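Local structure of transcription regulator (Lactobacillus plantarum WCFS1, 3CLK) at residues B[236-240]-B[241-245]; B[105-109]-B[110-114]; B[24-27]-B[28-32]. The protein probably regulates transcription as a dimer, its periplasmic-binding-protein-like core presumably sensing a small-molecule effector, as in LacI-type repressors. All coordinates share one frame; numbering follows the deposited sequence.

Interaction 1: residues B[236-240]-B[241-245]; sequences ISQDF and FQMGV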
ATOM      1  N   ILE B 236      12.666  -3.088 -12.086  1.00 17.44           N
ATOM      2  CA  ILE B 236      12.990  -1.896 -12.845  1.00 18.13           C
ATOM      3  C   ILE B 236      12.210  -0.922 -11.983  1.00 18.85           C
ATOM      4  O   ILE B 236      10.972  -0.904 -11.998  1.00 18.83           O
ATOM      5  CB  ILE B 236      12.419  -1.941 -14.274  1.00 15.70           C
ATOM      6  CG1 ILE B 236      13.128  -3.034 -15.075  1.00 15.13           C
ATOM      7  CG2 ILE B 236      12.601  -0.583 -14.956  1.00 18.22           C
ATOM      8  CD1 ILE B 236      14.646  -2.881 -15.131  1.00 19.70           C
ATOM      9  N   SER B 237      12.936  -0.145 -11.191  1.00 18.55           N
ATOM     10  CA  SER B 237      12.312   0.778 -10.261  1.00 20.18           C
ATOM     11  C   SER B 237      12.056   2.149 -10.842  1.00 21.20           C
ATOM     12  O   SER B 237      12.908   2.709 -11.533  1.00 21.92           O
ATOM     13  CB  SER B 237      13.178   0.893  -9.010  1.00 19.78           C
ATOM     14  OG  SER B 237      13.437  -0.400  -8.494  1.00 20.22           O
ATOM     15  N   GLN B 238      10.863   2.673 -10.573  1.00 21.03           N
ATOM     16  CA  GLN B 238      10.479   3.996 -11.047  1.00 22.25           C
ATOM     17  C   GLN B 238      10.742   4.940  -9.890  1.00 21.85           C
ATOM     18  O   GLN B 238      10.576   4.564  -8.728  1.00 20.64           O
ATOM     19  CB  GLN B 238       8.985   4.049 -11.400  1.00 21.05           C
ATOM     20  CG  GLN B 238       8.543   3.078 -12.476  1.00 22.49           C
ATOM     21  CD  GLN B 238       7.153   3.406 -13.003  1.00 22.31           C
ATOM     22  OE1 GLN B 238       6.931   4.481 -13.552  1.00 25.56           O
ATOM     23  NE2 GLN B 238       6.215   2.484 -12.830  1.00 19.57           N
ATOM     24  N   ASP B 239      11.145   6.164 -10.202  1.00 22.36           N
ATOM     25  CA  ASP B 239      11.412   7.132  -9.155  1.00 23.59           C
ATOM     26  C   ASP B 239      10.148   7.928  -8.877  1.00 24.22           C
ATOM     27  O   ASP B 239      10.069   9.112  -9.209  1.00 24.73           O
ATOM     28  CB  ASP B 239      12.539   8.077  -9.573  1.00 25.51           C
ATOM     29  CG  ASP B 239      13.089   8.871  -8.405  1.00 25.82           C
ATOM     30  OD1 ASP B 239      12.372   9.028  -7.399  1.00 24.58           O
ATOM     31  OD2 ASP B 239      14.238   9.346  -8.493  1.00 31.27           O
ATOM     32  N   PHE B 240       9.162   7.267  -8.265  1.00 22.80           N
ATOM     33  CA  PHE B 240       7.883   7.893  -7.937  1.00 22.11           C
ATOM     34  C   PHE B 240       8.068   9.149  -7.089  1.00 22.83           C
ATOM     35  O   PHE B 240       7.396  10.162  -7.300  1.00 20.67           O
ATOM     36  CB  PHE B 240       6.990   6.908  -7.171  1.00 19.60           C
ATOM     37  CG  PHE B 240       6.664   5.650  -7.937  1.00 20.50           C
ATOM     38  CD1 PHE B 240       5.937   5.706  -9.123  1.00 18.77           C
ATOM     39  CD2 PHE B 240       7.066   4.403  -7.457  1.00 18.59           C
ATOM     40  CE1 PHE B 240       5.609   4.531  -9.826  1.00 19.41           C
ATOM     41  CE2 PHE B 240       6.743   3.228  -8.151  1.00 18.96           C
ATOM     42  CZ  PHE B 240       6.016   3.292  -9.330  1.00 18.39           C
ATOM     43  N   PHE B 241       8.973   9.074  -6.121  1.00 23.17           N
ATOM     44  CA  PHE B 241       9.227  10.202  -5.240  1.00 24.13           C
ATOM     45  C   PHE B 241       9.548  11.438  -6.074  1.00 23.73           C
ATOM     46  O   PHE B 241       8.940  12.497  -5.899  1.00 23.60           O
ATOM     47  CB  PHE B 241      10.404   9.898  -4.314  1.00 25.60           C
ATOM     48  CG  PHE B 241      10.566  10.892  -3.196  1.00 28.63           C
ATOM     49  CD1 PHE B 241       9.867  10.734  -2.004  1.00 29.21           C
ATOM     50  CD2 PHE B 241      11.411  11.990  -3.339  1.00 28.09           C
ATOM     51  CE1 PHE B 241      10.010  11.656  -0.963  1.00 30.30           C
ATOM     52  CE2 PHE B 241      11.561  12.917  -2.305  1.00 31.04           C
ATOM     53  CZ  PHE B 241      10.858  12.746  -1.114  1.00 29.39           C
ATOM     54  N   GLN B 242      10.502  11.292  -6.986  1.00 22.61           N
ATOM     55  CA  GLN B 242      10.912  12.389  -7.840  1.00 24.58           C
ATOM     56  C   GLN B 242       9.755  12.908  -8.689  1.00 23.56           C
ATOM     57  O   GLN B 242       9.670  14.105  -8.955  1.00 22.71           O
ATOM     58  CB  GLN B 242      12.066  11.956  -8.742  1.00 27.28           C
ATOM     59  CG  GLN B 242      12.649  13.096  -9.572  1.00 31.32           C
ATOM     60  CD  GLN B 242      13.053  14.286  -8.713  1.00 35.23           C
ATOM     61  OE1 GLN B 242      13.756  14.134  -7.709  1.00 36.94           O
ATOM     62  NE2 GLN B 242      12.615  15.478  -9.107  1.00 35.91           N
HETATM   63  N   MSE B 243       8.872  12.016  -9.121  1.00 21.98           N
HETATM   64  CA  MSE B 243       7.728  12.442  -9.910  1.00 23.11           C
HETATM   65  C   MSE B 243       6.940  13.444  -9.087  1.00 22.32           C
HETATM   66  O   MSE B 243       6.504  14.477  -9.596  1.00 23.47           O
HETATM   67  CB  MSE B 243       6.828  11.258 -10.247  1.00 24.74           C
HETATM   68  CG  MSE B 243       7.461  10.260 -11.176  1.00 25.37           C
HETATM   69 SE   MSE B 243       6.188   8.912 -11.685  1.00 30.47          SE
HETATM   70  CE  MSE B 243       7.432   7.550 -12.290  1.00 25.94           C
ATOM     71  N   GLY B 244       6.772  13.122  -7.811  1.00 21.50           N
ATOM     72  CA  GLY B 244       6.033  13.980  -6.908  1.00 23.31           C
ATOM     73  C   GLY B 244       6.731  15.296  -6.646  1.00 25.64           C
ATOM     74  O   GLY B 244       6.085  16.345  -6.542  1.00 23.77           O
ATOM     75  N   VAL B 245       8.054  15.242  -6.521  1.00 26.16           N
ATOM     76  CA  VAL B 245       8.841  16.450  -6.290  1.00 26.88           C
ATOM     77  C   VAL B 245       8.701  17.386  -7.491  1.00 25.66           C
ATOM     78  O   VAL B 245       8.322  18.545  -7.348  1.00 27.44           O
ATOM     79  CB  VAL B 245      10.335  16.115  -6.092  1.00 26.20           C
ATOM     80  CG1 VAL B 245      11.166  17.401  -6.052  1.00 27.79           C
ATOM     81  CG2 VAL B 245      10.511  15.335  -4.805  1.00 23.78           C
TER
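Asp239 and Phe240 carry the chain from the end of strand 234-237 into helix 240-256, whose first turn closes when Met243 N donates to Asp239 O (3.1 Å) and Gly244 N to Phe240 O (3.1 Å). Asp239 is the N-cap, and it is also the centre of an inverse gamma turn that redirects the chain. Its CG stands anti to its own backbone N (chi1 -166°), which swings the carboxylate over the helix start. There OD1 accepts from Gln242 N at 3.0 Å in a fairly straight bond (160° at the hydrogen). The donor meets OD1 from above the carboxylate plane, 55° out of it. The Asp239 carboxylate also rests against Gln242 CB (3.2 Å from OD1), while Gln242 NE2 bonds to Thr246. Selenomethionine Met243 runs alongside Phe240, pointing the same way; its SE lies 5.4 Å from the centroid of the Phe240 ring, an oblique Met-aromatic contact, and its CE touches Phe240 CD1 at 4.0 Å. CE also reaches Gln238, at 3.4 Å from OE1, while Gln238 CB lies over one face of the Phe240 ring, offset toward the rim. The polar end of this buried glutamine is engaged outside the segments, NE2 by Asp221 and OE1 by Ser107. A short acidic side chain suits the cap because it reaches an early helix N-H and its charge probably interacts favourably with the helix dipole. The capping bond satisfies that N-H and probably helps to set where the helix begins, while apolar contacts join its first turn to the incoming segment.

Interaction 2: residues B[105-109]-B[110-114]; sequences ISSDD and EDIGY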
ATOM      1  N   ILE B 105       4.353  13.973 -16.149  1.00 25.40           N
ATOM      2  CA  ILE B 105       5.660  13.626 -15.624  1.00 25.02           C
ATOM      3  C   ILE B 105       5.548  12.151 -15.272  1.00 24.92           C
ATOM      4  O   ILE B 105       4.706  11.766 -14.450  1.00 23.41           O
ATOM      5  CB  ILE B 105       5.981  14.403 -14.349  1.00 25.09           C
ATOM      6  CG1 ILE B 105       6.064  15.899 -14.663  1.00 25.63           C
ATOM      7  CG2 ILE B 105       7.277  13.880 -13.738  1.00 23.16           C
ATOM      8  CD1 ILE B 105       6.163  16.773 -13.422  1.00 25.69           C
ATOM      9  N   SER B 106       6.376  11.327 -15.903  1.00 23.65           N
ATOM     10  CA  SER B 106       6.348   9.893 -15.651  1.00 23.74           C
ATOM     11  C   SER B 106       7.597   9.239 -16.206  1.00 24.22           C
ATOM     12  O   SER B 106       8.527   9.923 -16.643  1.00 23.58           O
ATOM     13  CB  SER B 106       5.126   9.265 -16.321  1.00 24.60           C
ATOM     14  OG  SER B 106       5.221   9.372 -17.729  1.00 27.68           O
ATOM     15  N   SER B 107       7.610   7.909 -16.178  1.00 22.32           N
ATOM     16  CA  SER B 107       8.730   7.141 -16.699  1.00 21.26           C
ATOM     17  C   SER B 107       8.492   6.918 -18.178  1.00 23.30           C
ATOM     18  O   SER B 107       7.375   7.108 -18.674  1.00 24.13           O
ATOM     19  CB  SER B 107       8.824   5.772 -16.010  1.00 20.19           C
ATOM     20  OG  SER B 107       9.105   5.894 -14.626  1.00 19.05           O
ATOM     21  N   ASP B 108       9.543   6.518 -18.885  1.00 22.71           N
ATOM     22  CA  ASP B 108       9.427   6.220 -20.302  1.00 21.02           C
ATOM     23  C   ASP B 108       8.963   4.768 -20.304  1.00 22.15           C
ATOM     24  O   ASP B 108       9.773   3.849 -20.160  1.00 20.66           O
ATOM     25  CB  ASP B 108      10.788   6.335 -20.979  1.00 22.24           C
ATOM     26  CG  ASP B 108      10.713   6.088 -22.465  1.00 24.00           C
ATOM     27  OD1 ASP B 108       9.945   5.198 -22.890  1.00 27.23           O
ATOM     28  OD2 ASP B 108      11.430   6.776 -23.208  1.00 27.64           O
ATOM     29  N   ASP B 109       7.660   4.560 -20.451  1.00 19.52           N
ATOM     30  CA  ASP B 109       7.112   3.209 -20.422  1.00 20.67           C
ATOM     31  C   ASP B 109       7.741   2.263 -21.422  1.00 19.83           C
ATOM     32  O   ASP B 109       8.012   1.110 -21.098  1.00 18.70           O
ATOM     33  CB  ASP B 109       5.593   3.239 -20.615  1.00 20.08           C
ATOM     34  CG  ASP B 109       4.869   3.753 -19.389  1.00 22.68           C
ATOM     35  OD1 ASP B 109       4.956   3.095 -18.330  1.00 26.44           O
ATOM     36  OD2 ASP B 109       4.224   4.812 -19.473  1.00 24.02           O
ATOM     37  N   GLU B 110       7.981   2.725 -22.640  1.00 19.09           N
ATOM     38  CA  GLU B 110       8.594   1.831 -23.600  1.00 19.37           C
ATOM     39  C   GLU B 110       9.964   1.396 -23.083  1.00 19.92           C
ATOM     40  O   GLU B 110      10.315   0.218 -23.159  1.00 20.79           O
ATOM     41  CB  GLU B 110       8.751   2.498 -24.970  1.00 22.21           C
ATOM     42  CG  GLU B 110       9.196   1.495 -26.027  1.00 29.06           C
ATOM     43  CD  GLU B 110       9.414   2.104 -27.397  1.00 31.04           C
ATOM     44  OE1 GLU B 110       8.550   2.884 -27.853  1.00 34.04           O
ATOM     45  OE2 GLU B 110      10.444   1.783 -28.021  1.00 33.90           O
ATOM     46  N   ASP B 111      10.733   2.342 -22.552  1.00 19.06           N
ATOM     47  CA  ASP B 111      12.060   2.015 -22.036  1.00 20.70           C
ATOM     48  C   ASP B 111      11.970   1.101 -20.815  1.00 21.96           C
ATOM     49  O   ASP B 111      12.899   0.346 -20.537  1.00 22.56           O
ATOM     50  CB  ASP B 111      12.842   3.288 -21.695  1.00 20.22           C
ATOM     51  CG  ASP B 111      14.329   3.023 -21.503  1.00 21.72           C
ATOM     52  OD1 ASP B 111      14.934   2.371 -22.375  1.00 24.48           O
ATOM     53  OD2 ASP B 111      14.895   3.466 -20.485  1.00 20.68           O
ATOM     54  N   ILE B 112      10.856   1.160 -20.085  1.00 22.90           N
ATOM     55  CA  ILE B 112      10.695   0.274 -18.937  1.00 20.33           C
ATOM     56  C   ILE B 112      10.633  -1.154 -19.454  1.00 21.31           C
ATOM     57  O   ILE B 112      11.353  -2.030 -18.970  1.00 20.05           O
ATOM     58  CB  ILE B 112       9.404   0.572 -18.134  1.00 21.43           C
ATOM     59  CG1 ILE B 112       9.588   1.847 -17.307  1.00 19.40           C
ATOM     60  CG2 ILE B 112       9.060  -0.629 -17.226  1.00 19.41           C
ATOM     61  CD1 ILE B 112       8.427   2.166 -16.382  1.00 18.60           C
ATOM     62  N   GLY B 113       9.781  -1.382 -20.450  1.00 21.51           N
ATOM     63  CA  GLY B 113       9.640  -2.709 -21.024  1.00 19.95           C
ATOM     64  C   GLY B 113      10.933  -3.175 -21.666  1.00 19.69           C
ATOM     65  O   GLY B 113      11.286  -4.362 -21.617  1.00 16.55           O
ATOM     66  N   TYR B 114      11.634  -2.220 -22.271  1.00 18.00           N
ATOM     67  CA  TYR B 114      12.904  -2.460 -22.939  1.00 19.71           C
ATOM     68  C   TYR B 114      13.977  -2.888 -21.938  1.00 18.90           C
ATOM     69  O   TYR B 114      14.646  -3.894 -22.143  1.00 20.89           O
ATOM     70  CB  TYR B 114      13.350  -1.186 -23.656  1.00 22.07           C
ATOM     71  CG  TYR B 114      14.574  -1.342 -24.535  1.00 25.61           C
ATOM     72  CD1 TYR B 114      14.529  -2.096 -25.713  1.00 27.96           C
ATOM     73  CD2 TYR B 114      15.762  -0.691 -24.218  1.00 25.23           C
ATOM     74  CE1 TYR B 114      15.645  -2.184 -26.557  1.00 27.77           C
ATOM     75  CE2 TYR B 114      16.875  -0.772 -25.047  1.00 28.72           C
ATOM     76  CZ  TYR B 114      16.812  -1.516 -26.215  1.00 28.78           C
ATOM     77  OH  TYR B 114      17.920  -1.569 -27.036  1.00 30.43           O
TER
HETATM   78  O   HOH W   1       7.628   5.512 -23.948  1.00 25.71           O
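Asp108 and Asp109 turn the chain leaving strand 104-106 into helix 109-121, with Ile112 N bonded to Asp108 O (2.9 Å) and Gly113 N to Asp109 O (3.1 Å). Asp108 is the N-cap. Its CG swings beside the carbonyl carbon (chi1 -178°), bringing OD1 up to Asp111 N at 3.0 Å; the bond is straight at the hydrogen, 165°, though the donor stands well above the carboxylate plane. A water donates a hydrogen bond to Asp108 OD1 (2.6 Å) and accepts from Glu110 N, so it takes up a further N-H of the first turn. The Asp108 and Asp111 side chains meet at about a right angle through carbon, Asp108 CG against Asp111 CB at 3.6 Å. This N-capped helix start lies on one of the crossovers of the two-domain periplasmic-binding-protein fold: the strand belongs to the amino-terminal parallel sheet, the helix to the other domain. Acidic residues suit the amino end of a helix, where the dipole would probably stabilise their charge, and here basic groups of helix 138-153 answer two of them: Arg143 pairs with Asp109, Lys149 with Glu110. The buried side is mixed: Ile112 lies alongside Asp109 and sends CD1 back to Ser107 CB, 3.6 Å away. The small serine offers its methylene to that methyl, while its OG bonds to Gln238.

Interaction 3: residues B[24-27]-B[28-32]; sequences QQIL and DGIQE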
ATOM      1  N   GLN B  24       1.527   6.378  -2.641  1.00 38.03           N
ATOM      2  CA  GLN B  24       2.125   6.888  -1.407  1.00 38.52           C
ATOM      3  C   GLN B  24       3.520   7.435  -1.680  1.00 35.73           C
ATOM      4  O   GLN B  24       3.903   8.471  -1.137  1.00 33.91           O
ATOM      5  CB  GLN B  24       2.238   5.792  -0.341  1.00 41.70           C
ATOM      6  CG  GLN B  24       3.127   6.214   0.829  1.00 47.36           C
ATOM      7  CD  GLN B  24       3.461   5.079   1.772  1.00 51.30           C
ATOM      8  OE1 GLN B  24       2.587   4.553   2.467  1.00 53.52           O
ATOM      9  NE2 GLN B  24       4.733   4.691   1.802  1.00 51.16           N
ATOM     10  N   GLN B  25       4.276   6.719  -2.509  1.00 34.54           N
ATOM     11  CA  GLN B  25       5.628   7.131  -2.859  1.00 33.58           C
ATOM     12  C   GLN B  25       5.602   8.475  -3.578  1.00 31.47           C
ATOM     13  O   GLN B  25       6.458   9.323  -3.350  1.00 30.83           O
ATOM     14  CB  GLN B  25       6.296   6.077  -3.747  1.00 37.26           C
ATOM     15  CG  GLN B  25       6.594   4.775  -3.016  1.00 42.44           C
ATOM     16  CD  GLN B  25       7.355   5.008  -1.722  1.00 44.11           C
ATOM     17  OE1 GLN B  25       8.471   5.530  -1.730  1.00 46.21           O
ATOM     18  NE2 GLN B  25       6.751   4.625  -0.600  1.00 46.27           N
ATOM     19  N   ILE B  26       4.617   8.668  -4.448  1.00 29.47           N
ATOM     20  CA  ILE B  26       4.500   9.934  -5.158  1.00 28.11           C
ATOM     21  C   ILE B  26       4.044  11.001  -4.165  1.00 29.11           C
ATOM     22  O   ILE B  26       4.572  12.113  -4.149  1.00 29.13           O
ATOM     23  CB  ILE B  26       3.472   9.862  -6.305  1.00 25.29           C
ATOM     24  CG1 ILE B  26       3.836   8.728  -7.266  1.00 22.29           C
ATOM     25  CG2 ILE B  26       3.439  11.195  -7.048  1.00 20.70           C
ATOM     26  CD1 ILE B  26       2.873   8.570  -8.419  1.00 22.98           C
ATOM     27  N   LEU B  27       3.071  10.650  -3.331  1.00 29.91           N
ATOM     28  CA  LEU B  27       2.534  11.576  -2.336  1.00 31.46           C
ATOM     29  C   LEU B  27       3.597  12.045  -1.346  1.00 32.54           C
ATOM     30  O   LEU B  27       3.581  13.198  -0.920  1.00 33.40           O
ATOM     31  CB  LEU B  27       1.364  10.931  -1.579  1.00 31.90           C
ATOM     32  CG  LEU B  27       0.069  10.681  -2.367  1.00 33.60           C
ATOM     33  CD1 LEU B  27      -0.909   9.886  -1.515  1.00 32.96           C
ATOM     34  CD2 LEU B  27      -0.547  12.001  -2.793  1.00 32.87           C
ATOM     35  N   ASP B  28       4.517  11.161  -0.974  1.00 33.06           N
ATOM     36  CA  ASP B  28       5.571  11.555  -0.046  1.00 33.88           C
ATOM     37  C   ASP B  28       6.425  12.628  -0.705  1.00 33.07           C
ATOM     38  O   ASP B  28       6.805  13.607  -0.064  1.00 33.17           O
ATOM     39  CB  ASP B  28       6.453  10.365   0.341  1.00 34.52           C
ATOM     40  CG  ASP B  28       5.735   9.367   1.230  1.00 35.65           C
ATOM     41  OD1 ASP B  28       4.906   9.788   2.066  1.00 37.56           O
ATOM     42  OD2 ASP B  28       6.012   8.157   1.106  1.00 37.62           O
ATOM     43  N   GLY B  29       6.715  12.441  -1.990  1.00 31.43           N
ATOM     44  CA  GLY B  29       7.517  13.407  -2.717  1.00 32.40           C
ATOM     45  C   GLY B  29       6.798  14.738  -2.839  1.00 33.04           C
ATOM     46  O   GLY B  29       7.413  15.798  -2.717  1.00 32.36           O
ATOM     47  N   ILE B  30       5.493  14.680  -3.084  1.00 34.21           N
ATOM     48  CA  ILE B  30       4.674  15.881  -3.211  1.00 35.13           C
ATOM     49  C   ILE B  30       4.616  16.583  -1.862  1.00 38.09           C
ATOM     50  O   ILE B  30       4.814  17.797  -1.765  1.00 37.40           O
ATOM     51  CB  ILE B  30       3.227  15.532  -3.644  1.00 34.23           C
ATOM     52  CG1 ILE B  30       3.221  15.006  -5.078  1.00 31.81           C
ATOM     53  CG2 ILE B  30       2.331  16.759  -3.529  1.00 34.04           C
ATOM     54  CD1 ILE B  30       1.861  14.525  -5.537  1.00 30.05           C
ATOM     55  N   GLN B  31       4.349  15.805  -0.820  1.00 41.20           N
ATOM     56  CA  GLN B  31       4.256  16.340   0.526  1.00 44.79           C
ATOM     57  C   GLN B  31       5.530  17.077   0.918  1.00 46.13           C
ATOM     58  O   GLN B  31       5.472  18.142   1.533  1.00 47.04           O
ATOM     59  CB  GLN B  31       3.962  15.208   1.520  1.00 46.87           C
ATOM     60  CG  GLN B  31       3.830  15.654   2.969  1.00 51.15           C
ATOM     61  CD  GLN B  31       5.171  15.777   3.670  1.00 54.19           C
ATOM     62  OE1 GLN B  31       5.257  16.272   4.797  1.00 55.69           O
ATOM     63  NE2 GLN B  31       6.229  15.313   3.009  1.00 54.54           N
ATOM     64  N   GLU B  32       6.681  16.525   0.550  1.00 46.70           N
ATOM     65  CA  GLU B  32       7.947  17.157   0.897  1.00 48.09           C
ATOM     66  C   GLU B  32       8.223  18.437   0.119  1.00 48.14           C
ATOM     67  O   GLU B  32       8.626  19.443   0.700  1.00 48.46           O
ATOM     68  CB  GLU B  32       9.108  16.181   0.700  1.00 48.86           C
ATOM     69  CG  GLU B  32      10.453  16.775   1.079  1.00 49.99           C
ATOM     70  CD  GLU B  32      11.511  15.722   1.316  1.00 51.57           C
ATOM     71  OE1 GLU B  32      11.293  14.851   2.188  1.00 51.36           O
ATOM     72  OE2 GLU B  32      12.559  15.771   0.636  1.00 51.64           O
TER
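In Asp28 the carboxylate carbon stands beside its own backbone N (chi1 -70°), folded back along the helix, while the extended Gln24 chain (chi1 167°) reaches forward to meet it. The two cross obliquely, Gln24 CG coming to 3.5 Å from Asp28 OD2, so the aliphatic part of the glutamine does the touching. Asp28 OD2 also lies 3.1 Å from Gln24 O; two acceptors so close probably repel, an approach imposed by the Asp28 torsion and by the helical bond from Asp28 N to Gln24 O (2.8 Å). One turn on, Gln31 N binds Leu27 O at 2.7 Å. The buried flank is branched and apolar: Ile30 CD1 packs 4.0 Å from Ile26 CG2 and 4.4 Å from Leu27 CD2. Both isoleucines face Leu72 and Leu94 of the neighbouring strands, and Leu27 faces Leu72 and Ile43. Gly29, without a side chain, lets the ring of Phe241 come up to the helix backbone. Gln24, Asp28 and Gln31 occupy a more polar flank that packs on Val18 and Tyr45 of the second subunit. Such an amphipathic helix, covering a parallel sheet, is typical of the alpha/beta domains of periplasmic-binding-protein-like regulators.

Interactions 1 and 2 are matching crossovers between the two domains in opposite senses: 105-114 leaves the amino-terminal sheet, and 236-245 returns to the side of that sheet's helices. Both start a helix from an aspartate cap, but interaction 2 is richer in acid and salt bridges, while interaction 1 leans on aromatic and selenomethionine packing. They touch where Gln238 and Met243 reach Ser107. All three are partly buried; the centres of interactions 1 and 2 lie about 10 and 8 Å from the chain centre, that of interaction 3 about 15 Å, with one flank on the sheet and another on the second subunit. Its Gln25 and Ile26 pack on Phe240; interactions 2 and 3 do not touch.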